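Local coordinates for putative rubredoxin reductase (PDB 3FG2), which probably passes electrons from NADH through its bound FAD to a ferredoxin that serves the cytochrome P450 CYP199A2, at residues R28-P39 and F67-R78. Numbering follows the deposited sequence.
Sequences RIALINDEKHLP and FQDQAIELISDR. With FAD (flavin-adenine dinucleotide), chain B.
At the edge of the Arg78 guanidinium, nearly coplanar with it, stands the carboxylate of Asp34; NH1 of Arg78 makes a salt bridge to OD1 of Asp34 (2.7 Å), while one guanidinium face lies over N6A of the FAD adenine. The Asp34 carboxylate is thereby shared, since its OD2 accepts the ribose hydroxyl O2B of FAD at 2.6 Å. With chi1 of 75°, its CG sits between backbone N and carbonyl carbon, turned to the cofactor. Glu35 OE1 takes the neighbouring hydroxyl O3B. Phe67 has Leu74 CD2 centred over one ring face, and CD of Pro39 approaches Phe67 CZ obliquely at 3.6 Å. At the far end, Arg28 grips Glu73 side-on: NE (2.8 Å) and NH2 (2.7 Å) of Arg28 both reach OE1 of Glu73, lying in the guanidinium plane. Replacing Glu73 by an alanine would probably leave the Arg28 guanidinium without this countercharge and free to swing. Between these ends strands 29-32 and 72-75 pair in parallel, Leu31 N giving a nearly straight bond to Glu73 O (173°) and Asn33 N one to Ile75 O. Leu31 packs CD1 against CD1 of Leu74, 3.8 Å away. Strand 72-75 thus forms one margin of the parallel sheet, completing a beta-alpha-beta unit of the FAD-binding Rossmann-type fold, in which the loop just after strand 29-32 carries Asp34 and Glu35, the acidic residues that bind the adenosine ribose.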
ATOM      1  N   ARG A  28      26.996   1.842  12.087  1.00 42.23           N
ATOM      2  CA  ARG A  28      26.839   0.810  11.063  1.00 40.66           C
ATOM      3  C   ARG A  28      25.362   0.673  10.703  1.00 38.41           C
ATOM      4  O   ARG A  28      24.490   0.894  11.543  1.00 36.38           O
ATOM      5  CB  ARG A  28      27.360  -0.524  11.606  1.00 42.15           C
ATOM      6  CG  ARG A  28      27.208  -1.714  10.678  1.00 43.81           C
ATOM      7  CD  ARG A  28      27.412  -3.011  11.455  1.00 45.02           C
ATOM      8  NE  ARG A  28      27.404  -4.195  10.598  1.00 47.56           N
ATOM      9  CZ  ARG A  28      27.368  -5.445  11.053  1.00 48.47           C
ATOM     10  NH1 ARG A  28      27.333  -5.681  12.358  1.00 48.25           N
ATOM     11  NH2 ARG A  28      27.375  -6.461  10.204  1.00 49.11           N
ATOM     12  N   ILE A  29      25.084   0.307   9.456  1.00 38.05           N
ATOM     13  CA  ILE A  29      23.703   0.143   8.999  1.00 36.94           C
ATOM     14  C   ILE A  29      23.513  -1.156   8.225  1.00 36.07           C
ATOM     15  O   ILE A  29      24.001  -1.303   7.101  1.00 33.40           O
ATOM     16  CB  ILE A  29      23.262   1.316   8.095  1.00 36.61           C
ATOM     17  CG1 ILE A  29      23.384   2.638   8.859  1.00 35.41           C
ATOM     18  CG2 ILE A  29      21.826   1.094   7.625  1.00 36.06           C
ATOM     19  CD1 ILE A  29      23.017   3.863   8.041  1.00 33.72           C
ATOM     20  N   ALA A  30      22.789  -2.092   8.834  1.00 36.56           N
ATOM     21  CA  ALA A  30      22.524  -3.388   8.216  1.00 36.73           C
ATOM     22  C   ALA A  30      21.063  -3.487   7.792  1.00 35.11           C
ATOM     23  O   ALA A  30      20.155  -3.299   8.602  1.00 34.98           O
ATOM     24  CB  ALA A  30      22.868  -4.510   9.194  1.00 37.94           C
ATOM     25  N   LEU A  31      20.845  -3.791   6.519  1.00 33.90           N
ATOM     26  CA  LEU A  31      19.497  -3.894   5.973  1.00 32.88           C
ATOM     27  C   LEU A  31      19.145  -5.351   5.681  1.00 31.93           C
ATOM     28  O   LEU A  31      19.577  -5.904   4.677  1.00 32.30           O
ATOM     29  CB  LEU A  31      19.406  -3.086   4.674  1.00 32.75           C
ATOM     30  CG  LEU A  31      18.163  -2.246   4.366  1.00 33.03           C
ATOM     31  CD1 LEU A  31      18.108  -1.994   2.859  1.00 30.10           C
ATOM     32  CD2 LEU A  31      16.900  -2.960   4.826  1.00 34.43           C
ATOM     33  N   ILE A  32      18.354  -5.966   6.552  1.00 31.23           N
ATOM     34  CA  ILE A  32      17.953  -7.362   6.371  1.00 30.41           C
ATOM     35  C   ILE A  32      16.872  -7.484   5.297  1.00 30.96           C
ATOM     36  O   ILE A  32      15.757  -6.986   5.464  1.00 30.69           O
ATOM     37  CB  ILE A  32      17.427  -7.936   7.691  1.00 29.84           C
ATOM     38  CG1 ILE A  32      18.494  -7.748   8.769  1.00 28.58           C
ATOM     39  CG2 ILE A  32      17.065  -9.411   7.520  1.00 29.71           C
ATOM     40  CD1 ILE A  32      17.966  -7.811  10.181  1.00 31.13           C
ATOM     41  N   ASN A  33      17.210  -8.153   4.199  1.00 30.51           N
ATOM     42  CA  ASN A  33      16.290  -8.318   3.078  1.00 31.64           C
ATOM     43  C   ASN A  33      15.943  -9.788   2.838  1.00 32.29           C
ATOM     44  O   ASN A  33      16.779 -10.551   2.350  1.00 32.84           O
ATOM     45  CB  ASN A  33      16.932  -7.700   1.830  1.00 31.12           C
ATOM     46  CG  ASN A  33      16.044  -7.784   0.614  1.00 32.86           C
ATOM     47  OD1 ASN A  33      14.815  -7.787   0.727  1.00 33.67           O
ATOM     48  ND2 ASN A  33      16.661  -7.832  -0.571  1.00 29.92           N
ATOM     49  N   ASP A  34      14.708 -10.181   3.163  1.00 32.15           N
ATOM     50  CA  ASP A  34      14.285 -11.576   2.999  1.00 32.53           C
ATOM     51  C   ASP A  34      13.738 -11.964   1.627  1.00 32.83           C
ATOM     52  O   ASP A  34      13.070 -12.990   1.495  1.00 33.06           O
ATOM     53  CB  ASP A  34      13.253 -11.958   4.065  1.00 31.82           C
ATOM     54  CG  ASP A  34      11.887 -11.370   3.789  1.00 34.25           C
ATOM     55  OD1 ASP A  34      10.939 -11.672   4.547  1.00 34.41           O
ATOM     56  OD2 ASP A  34      11.759 -10.603   2.810  1.00 35.67           O
ATOM     57  N   GLU A  35      14.011 -11.159   0.606  1.00 33.31           N
ATOM     58  CA  GLU A  35      13.543 -11.486  -0.733  1.00 33.39           C
ATOM     59  C   GLU A  35      14.723 -11.576  -1.682  1.00 34.77           C
ATOM     60  O   GLU A  35      15.686 -10.828  -1.551  1.00 35.69           O
ATOM     61  CB  GLU A  35      12.564 -10.433  -1.255  1.00 32.31           C
ATOM     62  CG  GLU A  35      11.233 -10.361  -0.534  1.00 29.71           C
ATOM     63  CD  GLU A  35      10.220  -9.523  -1.304  1.00 31.64           C
ATOM     64  OE1 GLU A  35       9.468  -8.764  -0.662  1.00 28.68           O
ATOM     65  OE2 GLU A  35      10.170  -9.631  -2.554  1.00 29.69           O
ATOM     66  N   LYS A  36      14.635 -12.491  -2.644  1.00 36.41           N
ATOM     67  CA  LYS A  36      15.693 -12.688  -3.632  1.00 37.18           C
ATOM     68  C   LYS A  36      15.711 -11.573  -4.673  1.00 36.40           C
ATOM     69  O   LYS A  36      15.751 -11.832  -5.880  1.00 36.09           O
ATOM     70  CB  LYS A  36      15.518 -14.034  -4.347  1.00 40.50           C
ATOM     71  CG  LYS A  36      15.776 -15.260  -3.481  1.00 44.65           C
ATOM     72  CD  LYS A  36      15.660 -16.538  -4.309  1.00 46.59           C
ATOM     73  CE  LYS A  36      15.949 -17.774  -3.472  1.00 49.26           C
ATOM     74  NZ  LYS A  36      17.348 -17.792  -2.957  1.00 50.53           N
ATOM     75  N   HIS A  37      15.666 -10.333  -4.208  1.00 34.70           N
ATOM     76  CA  HIS A  37      15.702  -9.191  -5.109  1.00 34.32           C
ATOM     77  C   HIS A  37      16.315  -8.003  -4.412  1.00 33.97           C
ATOM     78  O   HIS A  37      16.240  -7.878  -3.192  1.00 34.01           O
ATOM     79  CB  HIS A  37      14.299  -8.798  -5.571  1.00 33.91           C
ATOM     80  CG  HIS A  37      13.562  -9.891  -6.270  1.00 33.52           C
ATOM     81  ND1 HIS A  37      12.621 -10.674  -5.637  1.00 33.31           N
ATOM     82  CD2 HIS A  37      13.630 -10.341  -7.546  1.00 34.66           C
ATOM     83  CE1 HIS A  37      12.138 -11.556  -6.493  1.00 34.13           C
ATOM     84  NE2 HIS A  37      12.734 -11.376  -7.659  1.00 35.22           N
ATOM     85  N   LEU A  38      16.944  -7.135  -5.190  1.00 34.30           N
ATOM     86  CA  LEU A  38      17.514  -5.933  -4.620  1.00 35.50           C
ATOM     87  C   LEU A  38      16.262  -5.173  -4.205  1.00 34.00           C
ATOM     88  O   LEU A  38      15.205  -5.351  -4.818  1.00 34.20           O
ATOM     89  CB  LEU A  38      18.272  -5.141  -5.690  1.00 37.87           C
ATOM     90  CG  LEU A  38      19.385  -5.869  -6.452  1.00 39.01           C
ATOM     91  CD1 LEU A  38      19.858  -5.002  -7.605  1.00 37.56           C
ATOM     92  CD2 LEU A  38      20.535  -6.199  -5.507  1.00 39.58           C
ATOM     93  N   PRO A  39      16.347  -4.341  -3.153  1.00 32.06           N
ATOM     94  CA  PRO A  39      15.166  -3.585  -2.721  1.00 31.14           C
ATOM     95  C   PRO A  39      14.442  -3.030  -3.951  1.00 31.50           C
ATOM     96  O   PRO A  39      15.070  -2.429  -4.817  1.00 32.75           O
ATOM     97  CB  PRO A  39      15.774  -2.500  -1.846  1.00 31.18           C
ATOM     98  CG  PRO A  39      16.892  -3.229  -1.182  1.00 30.19           C
ATOM     99  CD  PRO A  39      17.518  -3.997  -2.329  1.00 30.49           C
ATOM    100  N   PHE A  67      24.440   0.358  -2.472  1.00 45.51           N
ATOM    101  CA  PHE A  67      24.560  -0.035  -1.074  1.00 46.80           C
ATOM    102  C   PHE A  67      25.999  -0.089  -0.573  1.00 47.85           C
ATOM    103  O   PHE A  67      26.262   0.145   0.610  1.00 46.68           O
ATOM    104  CB  PHE A  67      23.862  -1.380  -0.853  1.00 45.37           C
ATOM    105  CG  PHE A  67      22.417  -1.371  -1.250  1.00 43.63           C
ATOM    106  CD1 PHE A  67      22.045  -1.551  -2.579  1.00 43.60           C
ATOM    107  CD2 PHE A  67      21.428  -1.102  -0.309  1.00 43.03           C
ATOM    108  CE1 PHE A  67      20.711  -1.459  -2.969  1.00 43.31           C
ATOM    109  CE2 PHE A  67      20.089  -1.006  -0.686  1.00 43.40           C
ATOM    110  CZ  PHE A  67      19.730  -1.184  -2.018  1.00 42.72           C
ATOM    111  N   GLN A  68      26.925  -0.387  -1.480  1.00 49.33           N
ATOM    112  CA  GLN A  68      28.338  -0.468  -1.138  1.00 50.62           C
ATOM    113  C   GLN A  68      28.885   0.947  -0.947  1.00 50.51           C
ATOM    114  O   GLN A  68      29.526   1.249   0.062  1.00 50.32           O
ATOM    115  CB  GLN A  68      29.095  -1.190  -2.254  1.00 52.46           C
ATOM    116  CG  GLN A  68      28.386  -2.456  -2.733  1.00 56.72           C
ATOM    117  CD  GLN A  68      29.149  -3.198  -3.819  1.00 59.03           C
ATOM    118  OE1 GLN A  68      29.616  -2.596  -4.790  1.00 60.39           O
ATOM    119  NE2 GLN A  68      29.263  -4.517  -3.670  1.00 58.47           N
ATOM    120  N   ASP A  69      28.607   1.817  -1.915  1.00 49.24           N
ATOM    121  CA  ASP A  69      29.059   3.201  -1.863  1.00 47.36           C
ATOM    122  C   ASP A  69      28.466   3.939  -0.664  1.00 46.93           C
ATOM    123  O   ASP A  69      29.040   4.914  -0.175  1.00 45.67           O
ATOM    124  CB  ASP A  69      28.649   3.933  -3.142  1.00 47.48           C
ATOM    125  CG  ASP A  69      29.184   3.272  -4.395  1.00 48.44           C
ATOM    126  OD1 ASP A  69      28.854   3.748  -5.505  1.00 49.04           O
ATOM    127  OD2 ASP A  69      29.935   2.281  -4.273  1.00 49.18           O
ATOM    128  N   GLN A  70      27.314   3.467  -0.194  1.00 46.17           N
ATOM    129  CA  GLN A  70      26.627   4.102   0.925  1.00 44.69           C
ATOM    130  C   GLN A  70      26.926   3.477   2.282  1.00 43.59           C
ATOM    131  O   GLN A  70      26.443   3.958   3.310  1.00 42.51           O
ATOM    132  CB  GLN A  70      25.118   4.080   0.684  1.00 44.24           C
ATOM    133  CG  GLN A  70      24.664   4.845  -0.548  1.00 42.56           C
ATOM    134  CD  GLN A  70      25.059   6.304  -0.501  1.00 41.27           C
ATOM    135  OE1 GLN A  70      25.049   6.924   0.560  1.00 40.05           O
ATOM    136  NE2 GLN A  70      25.392   6.867  -1.659  1.00 40.46           N
ATOM    137  N   ALA A  71      27.722   2.414   2.287  1.00 42.92           N
ATOM    138  CA  ALA A  71      28.065   1.732   3.530  1.00 42.03           C
ATOM    139  C   ALA A  71      26.823   1.129   4.178  1.00 41.27           C
ATOM    140  O   ALA A  71      26.742   1.019   5.403  1.00 39.98           O
ATOM    141  CB  ALA A  71      28.740   2.698   4.499  1.00 42.30           C
ATOM    142  N   ILE A  72      25.849   0.756   3.349  1.00 41.11           N
ATOM    143  CA  ILE A  72      24.624   0.134   3.841  1.00 40.57           C
ATOM    144  C   ILE A  72      24.764  -1.356   3.592  1.00 39.92           C
ATOM    145  O   ILE A  72      24.706  -1.817   2.453  1.00 39.46           O
ATOM    146  CB  ILE A  72      23.366   0.660   3.111  1.00 40.77           C
ATOM    147  CG1 ILE A  72      23.165   2.142   3.433  1.00 41.05           C
ATOM    148  CG2 ILE A  72      22.144  -0.141   3.536  1.00 38.54           C
ATOM    149  CD1 ILE A  72      21.950   2.769   2.778  1.00 42.53           C
ATOM    150  N   GLU A  73      24.955  -2.104   4.669  1.00 40.10           N
ATOM    151  CA  GLU A  73      25.139  -3.544   4.582  1.00 41.77           C
ATOM    152  C   GLU A  73      23.846  -4.267   4.212  1.00 41.39           C
ATOM    153  O   GLU A  73      22.928  -4.377   5.032  1.00 41.81           O
ATOM    154  CB  GLU A  73      25.669  -4.070   5.919  1.00 43.88           C
ATOM    155  CG  GLU A  73      26.491  -5.334   5.807  1.00 45.75           C
ATOM    156  CD  GLU A  73      26.943  -5.836   7.158  1.00 47.34           C
ATOM    157  OE1 GLU A  73      27.509  -5.031   7.930  1.00 47.09           O
ATOM    158  OE2 GLU A  73      26.732  -7.037   7.442  1.00 47.86           O
ATOM    159  N   LEU A  74      23.783  -4.766   2.979  1.00 39.68           N
ATOM    160  CA  LEU A  74      22.603  -5.476   2.495  1.00 38.74           C
ATOM    161  C   LEU A  74      22.712  -6.970   2.769  1.00 39.00           C
ATOM    162  O   LEU A  74      23.386  -7.691   2.034  1.00 40.17           O
ATOM    163  CB  LEU A  74      22.430  -5.250   0.998  1.00 36.08           C
ATOM    164  CG  LEU A  74      21.062  -5.667   0.470  1.00 35.90           C
ATOM    165  CD1 LEU A  74      19.994  -4.828   1.148  1.00 33.43           C
ATOM    166  CD2 LEU A  74      21.012  -5.493  -1.043  1.00 35.60           C
ATOM    167  N   ILE A  75      22.033  -7.433   3.815  1.00 38.59           N
ATOM    168  CA  ILE A  75      22.076  -8.842   4.197  1.00 39.61           C
ATOM    169  C   ILE A  75      20.906  -9.664   3.663  1.00 40.30           C
ATOM    170  O   ILE A  75      19.750  -9.442   4.034  1.00 39.98           O
ATOM    171  CB  ILE A  75      22.085  -8.999   5.731  1.00 39.76           C
ATOM    172  CG1 ILE A  75      23.233  -8.193   6.335  1.00 39.07           C
ATOM    173  CG2 ILE A  75      22.212 -10.471   6.098  1.00 39.97           C
ATOM    174  CD1 ILE A  75      23.246  -8.210   7.842  1.00 37.62           C
ATOM    175  N   SER A  76      21.213 -10.633   2.808  1.00 40.68           N
ATOM    176  CA  SER A  76      20.188 -11.495   2.238  1.00 41.28           C
ATOM    177  C   SER A  76      19.758 -12.552   3.257  1.00 41.75           C
ATOM    178  O   SER A  76      20.207 -13.697   3.199  1.00 41.25           O
ATOM    179  CB  SER A  76      20.718 -12.175   0.977  1.00 41.21           C
ATOM    180  OG  SER A  76      19.702 -12.928   0.340  1.00 42.06           O
ATOM    181  N   ASP A  77      18.892 -12.160   4.191  1.00 42.39           N
ATOM    182  CA  ASP A  77      18.405 -13.073   5.221  1.00 42.42           C
ATOM    183  C   ASP A  77      17.025 -12.649   5.726  1.00 42.26           C
ATOM    184  O   ASP A  77      16.347 -11.841   5.091  1.00 42.10           O
ATOM    185  CB  ASP A  77      19.385 -13.115   6.393  1.00 45.56           C
ATOM    186  CG  ASP A  77      19.487 -14.494   7.015  1.00 48.56           C
ATOM    187  OD1 ASP A  77      20.054 -15.391   6.356  1.00 50.61           O
ATOM    188  OD2 ASP A  77      18.997 -14.687   8.149  1.00 49.83           O
ATOM    189  N   ARG A  78      16.620 -13.190   6.873  1.00 40.34           N
ATOM    190  CA  ARG A  78      15.323 -12.873   7.467  1.00 39.56           C
ATOM    191  C   ARG A  78      15.387 -12.936   8.996  1.00 38.43           C
ATOM    192  O   ARG A  78      15.978 -13.862   9.547  1.00 38.84           O
ATOM    193  CB  ARG A  78      14.275 -13.870   6.963  1.00 41.11           C
ATOM    194  CG  ARG A  78      12.919 -13.759   7.630  1.00 44.14           C
ATOM    195  CD  ARG A  78      12.034 -14.953   7.281  1.00 48.43           C
ATOM    196  NE  ARG A  78      10.720 -14.878   7.924  1.00 51.69           N
ATOM    197  CZ  ARG A  78       9.743 -14.055   7.547  1.00 52.55           C
ATOM    198  NH1 ARG A  78       9.920 -13.231   6.520  1.00 52.75           N
ATOM    199  NH2 ARG A  78       8.589 -14.049   8.206  1.00 52.22           N
TER
HETATM  200  PA  FAD B 449       6.981  -3.309   2.016  1.00 26.04           P
HETATM  201  O1A FAD B 449       5.944  -4.367   1.900  1.00 24.05           O
HETATM  202  O2A FAD B 449       7.380  -2.597   0.935  1.00 25.47           O
HETATM  203  O5B FAD B 449       8.204  -4.178   2.350  1.00 24.90           O
HETATM  204  C5B FAD B 449       8.281  -5.105   3.480  1.00 25.89           C
HETATM  205  C4B FAD B 449       9.553  -5.935   3.203  1.00 25.82           C
HETATM  206  O4B FAD B 449       9.948  -6.560   4.483  1.00 24.46           O
HETATM  207  C3B FAD B 449       9.387  -7.098   2.208  1.00 27.30           C
HETATM  208  O3B FAD B 449      10.359  -7.212   1.217  1.00 30.34           O
HETATM  209  C2B FAD B 449       9.219  -8.273   3.131  1.00 27.08           C
HETATM  210  O2B FAD B 449       9.455  -9.502   2.518  1.00 27.50           O
HETATM  211  C1B FAD B 449      10.254  -7.959   4.171  1.00 27.42           C
HETATM  212  N9A FAD B 449      10.127  -8.623   5.470  1.00 28.16           N
HETATM  213  C8A FAD B 449       8.966  -8.929   6.134  1.00 28.21           C
HETATM  214  N7A FAD B 449       9.179  -9.540   7.293  1.00 29.32           N
HETATM  215  C5A FAD B 449      10.535  -9.641   7.399  1.00 29.92           C
HETATM  216  C6A FAD B 449      11.403 -10.221   8.449  1.00 31.86           C
HETATM  217  N6A FAD B 449      10.960 -10.785   9.549  1.00 33.57           N
HETATM  218  N1A FAD B 449      12.757 -10.131   8.195  1.00 32.68           N
HETATM  219  C2A FAD B 449      13.264  -9.549   7.058  1.00 32.09           C
HETATM  220  N3A FAD B 449      12.542  -8.998   6.053  1.00 31.63           N
HETATM  221  C4A FAD B 449      11.178  -9.068   6.268  1.00 29.84           C
HETATM  222  N1  FAD B 449       1.140   2.777  -2.460  1.00 20.90           N
HETATM  223  C2  FAD B 449       0.974   3.968  -3.036  1.00 21.55           C
HETATM  224  O2  FAD B 449       1.037   4.979  -2.404  1.00 21.84           O
HETATM  225  N3  FAD B 449       0.717   4.104  -4.440  1.00 21.24           N
HETATM  226  C4  FAD B 449       0.633   3.000  -5.270  1.00 23.27           C
HETATM  227  O4  FAD B 449       0.418   3.155  -6.459  1.00 25.16           O
HETATM  228  C4X FAD B 449       0.817   1.691  -4.651  1.00 22.39           C
HETATM  229  N5  FAD B 449       0.755   0.573  -5.415  1.00 22.12           N
HETATM  230  C5X FAD B 449       0.942  -0.652  -4.800  1.00 20.30           C
HETATM  231  C6  FAD B 449       0.887  -1.814  -5.621  1.00 19.35           C
HETATM  232  C7  FAD B 449       1.070  -3.079  -5.100  1.00 18.35           C
HETATM  233  C7M FAD B 449       1.002  -4.284  -6.017  1.00 18.38           C
HETATM  234  C8  FAD B 449       1.327  -3.245  -3.664  1.00 18.14           C
HETATM  235  C8M FAD B 449       1.539  -4.599  -3.025  1.00 13.57           C
HETATM  236  C9  FAD B 449       1.379  -2.101  -2.840  1.00 17.70           C
HETATM  237  C9A FAD B 449       1.193  -0.811  -3.393  1.00 20.48           C
HETATM  238  N10 FAD B 449       1.249   0.414  -2.606  1.00 21.33           N
HETATM  239  C10 FAD B 449       1.074   1.633  -3.198  1.00 20.51           C
HETATM  240  C1' FAD B 449       1.515   0.273  -1.152  1.00 18.76           C
HETATM  241  C2' FAD B 449       3.045   0.367  -0.868  1.00 20.47           C
HETATM  242  O2' FAD B 449       3.699  -0.605  -1.654  1.00 21.53           O
HETATM  243  C3' FAD B 449       3.259   0.122   0.612  1.00 19.73           C
HETATM  244  O3' FAD B 449       2.604   1.138   1.362  1.00 19.89           O
HETATM  245  C4' FAD B 449       4.745   0.137   0.927  1.00 21.07           C
HETATM  246  O4' FAD B 449       5.436  -0.888   0.165  1.00 19.28           O
HETATM  247  C5' FAD B 449       4.924  -0.117   2.404  1.00 21.06           C
HETATM  248  O5' FAD B 449       6.478  -0.138   2.684  1.00 21.57           O
HETATM  249  P   FAD B 449       7.024  -1.060   3.737  1.00 24.67           P
HETATM  250  O1P FAD B 449       8.542  -0.729   3.691  1.00 26.46           O
HETATM  251  O2P FAD B 449       6.426  -0.918   4.989  1.00 25.23           O
HETATM  252  O3P FAD B 449       6.814  -2.457   3.349  1.00 26.60           O